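Local structure of ribokinase RBSK (Mycobacterium tuberculosis, 3GO6) at residues L148-I153 with M173-P178. The protein probably phosphorylates D-ribose at O-5 with ATP and a divalent cation, yielding D-ribose 5-phosphate. Residues are numbered along the deposited sequence; the frame is centred on the assembly and turned at random.
Sequences LTQLEI and MVNASP. With RIB (alpha-D-ribofuranose), chain C.
The amide of Gln150 and that of Asn175 are turned 64° from each other, so they do not stack; Gln150 approaches with CG, 3.8 Å from Asn175 CB, while its NE2 bonds to Gln62 of helix 58-68. The ring of Pro178, which follows a cis peptide, meets its neighbours at CD, with Leu151 C (3.5 Å from CD) to one side of the ring plane and Glu152 CG to the other; the Glu152 chain crosses it at about a right angle, and Leu47 of the second subunit packs on this proline too. Ribose O1 comes to the Glu152 carboxylate from its oxygen side, close to its plane, and donates to OE2 at 2.5 Å; OE1 is held by Ser27 and Asn29. Two parallel strands of a beta-alpha-beta unit, joined through helix 155-167 in the ribokinase fold of the PfkB family, lead toward this sugar site, where Glu152 belongs to the ribose pocket. Register is set by Thr149, whose N donates to Met173 O (3.0 Å) and whose O accepts from Asn175 N (2.7 Å). Beyond the strands, Leu151 N reaches Ser177 O at 3.0 Å, the donor tilted 34° from the carbonyl plane, past an inverse gamma turn centred on Ala176. Leu151 CG, anti to its carbonyl carbon (chi1 -47°), lies 3.9 Å from Asn175 O. Of its methyls, CD1 meets Ala176 CA, and CD2 lies 4.1 Å from Val174 CG1.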
loop_
_atom_site.group_PDB
_atom_site.type_symbol
_atom_site.label_atom_id
_atom_site.label_comp_id
_atom_site.label_asym_id
_atom_site.label_seq_id
_atom_site.Cartn_x
_atom_site.Cartn_y
_atom_site.Cartn_z
ATOM N N LEU A 148 -22.922 10.838 -13.508
ATOM C CA LEU A 148 -22.602 10.263 -12.214
ATOM C C LEU A 148 -21.232 10.779 -11.757
ATOM O O LEU A 148 -20.234 10.692 -12.499
ATOM C CB LEU A 148 -22.661 8.724 -12.294
ATOM C CG LEU A 148 -22.187 7.924 -11.080
ATOM C CD1 LEU A 148 -23.028 8.234 -9.840
ATOM C CD2 LEU A 148 -22.180 6.427 -11.386
ATOM N N THR A 149 -21.182 11.321 -10.546
ATOM C CA THR A 149 -19.948 11.898 -10.033
ATOM C C THR A 149 -19.736 11.521 -8.559
ATOM O O THR A 149 -20.675 11.070 -7.900
ATOM C CB THR A 149 -19.919 13.444 -10.277
ATOM O OG1 THR A 149 -18.585 13.934 -10.132
ATOM C CG2 THR A 149 -20.840 14.178 -9.324
ATOM N N GLN A 150 -18.497 11.635 -8.079
ATOM C CA GLN A 150 -18.146 11.358 -6.673
ATOM C C GLN A 150 -17.153 12.421 -6.244
ATOM O O GLN A 150 -16.864 13.339 -7.012
ATOM C CB GLN A 150 -17.536 9.949 -6.438
ATOM C CG GLN A 150 -17.996 8.863 -7.431
ATOM C CD GLN A 150 -17.369 9.051 -8.828
ATOM O OE1 GLN A 150 -16.261 9.575 -8.947
ATOM N NE2 GLN A 150 -18.080 8.629 -9.871
ATOM N N LEU A 151 -16.639 12.299 -5.021
ATOM C CA LEU A 151 -15.977 13.426 -4.386
ATOM C C LEU A 151 -14.480 13.256 -4.117
ATOM O O LEU A 151 -13.920 13.983 -3.280
ATOM C CB LEU A 151 -16.745 13.831 -3.107
ATOM C CG LEU A 151 -18.283 13.967 -3.192
ATOM C CD1 LEU A 151 -18.884 14.339 -1.838
ATOM C CD2 LEU A 151 -18.702 14.984 -4.248
ATOM N N GLU A 152 -13.810 12.335 -4.826
ATOM C CA GLU A 152 -12.337 12.271 -4.733
ATOM C C GLU A 152 -11.675 13.334 -5.622
ATOM O O GLU A 152 -10.545 13.768 -5.358
ATOM C CB GLU A 152 -11.792 10.882 -5.090
ATOM C CG GLU A 152 -12.360 9.723 -4.230
ATOM C CD GLU A 152 -11.719 8.365 -4.591
ATOM O OE1 GLU A 152 -10.980 8.272 -5.616
ATOM O OE2 GLU A 152 -11.923 7.399 -3.830
ATOM N N ILE A 153 -12.378 13.733 -6.677
ATOM C CA ILE A 153 -11.985 14.868 -7.501
ATOM C C ILE A 153 -12.430 16.168 -6.764
ATOM O O ILE A 153 -13.210 16.095 -5.809
ATOM C CB ILE A 153 -12.679 14.775 -8.883
ATOM C CG1 ILE A 153 -14.222 14.736 -8.718
ATOM C CG2 ILE A 153 -12.170 13.536 -9.646
ATOM C CD1 ILE A 153 -15.015 14.950 -10.023
ATOM N N MET A 173 -26.494 12.763 -10.594
ATOM C CA MET A 173 -26.380 11.689 -9.613
ATOM C C MET A 173 -25.011 11.758 -8.941
ATOM O O MET A 173 -23.969 11.691 -9.618
ATOM C CB MET A 173 -26.608 10.340 -10.316
ATOM C CG MET A 173 -26.623 9.102 -9.379
ATOM S SD MET A 173 -26.936 7.541 -10.252
ATOM C CE MET A 173 -28.687 7.694 -10.612
ATOM N N VAL A 174 -25.006 11.916 -7.620
ATOM C CA VAL A 174 -23.782 12.113 -6.865
ATOM C C VAL A 174 -23.606 10.985 -5.869
ATOM O O VAL A 174 -24.500 10.696 -5.063
ATOM C CB VAL A 174 -23.767 13.491 -6.120
ATOM C CG1 VAL A 174 -22.472 13.685 -5.301
ATOM C CG2 VAL A 174 -23.955 14.633 -7.117
ATOM N N ASN A 175 -22.461 10.315 -5.953
ATOM C CA ASN A 175 -22.052 9.422 -4.875
ATOM C C ASN A 175 -21.318 10.278 -3.872
ATOM O O ASN A 175 -20.185 10.714 -4.128
ATOM C CB ASN A 175 -21.175 8.287 -5.424
ATOM C CG ASN A 175 -20.698 7.348 -4.348
ATOM O OD1 ASN A 175 -21.357 7.166 -3.300
ATOM N ND2 ASN A 175 -19.550 6.747 -4.583
ATOM N N ALA A 176 -21.968 10.556 -2.736
ATOM C CA ALA A 176 -21.418 11.480 -1.732
ATOM C C ALA A 176 -20.315 10.830 -0.895
ATOM O O ALA A 176 -20.451 10.672 0.316
ATOM C CB ALA A 176 -22.555 12.014 -0.813
ATOM N N SER A 177 -19.211 10.470 -1.553
ATOM C CA SER A 177 -18.120 9.753 -0.920
ATOM C C SER A 177 -16.817 10.233 -1.579
ATOM O O SER A 177 -16.765 10.342 -2.803
ATOM C CB SER A 177 -18.323 8.247 -1.137
ATOM O OG SER A 177 -17.329 7.462 -0.505
ATOM N N PRO A 178 -15.779 10.558 -0.780
ATOM C CA PRO A 178 -15.737 10.516 0.683
ATOM C C PRO A 178 -16.502 11.682 1.285
ATOM O O PRO A 178 -16.774 12.661 0.584
ATOM C CB PRO A 178 -14.259 10.696 1.012
ATOM C CG PRO A 178 -13.536 10.778 -0.299
ATOM C CD PRO A 178 -14.509 11.032 -1.360
HETATM O O5 RIB C . -14.875 2.159 -3.747
HETATM C C5 RIB C . -13.570 1.545 -3.849
HETATM C C4 RIB C . -12.624 2.507 -4.592
HETATM O O4 RIB C . -12.354 3.629 -3.727
HETATM C C3 RIB C . -11.259 1.908 -4.884
HETATM O O3 RIB C . -11.112 1.386 -6.228
HETATM C C2 RIB C . -10.286 3.030 -4.572
HETATM O O2 RIB C . -9.519 3.406 -5.721
HETATM C C1 RIB C . -11.089 4.198 -4.017
HETATM O O1 RIB C . -11.282 5.231 -4.992
#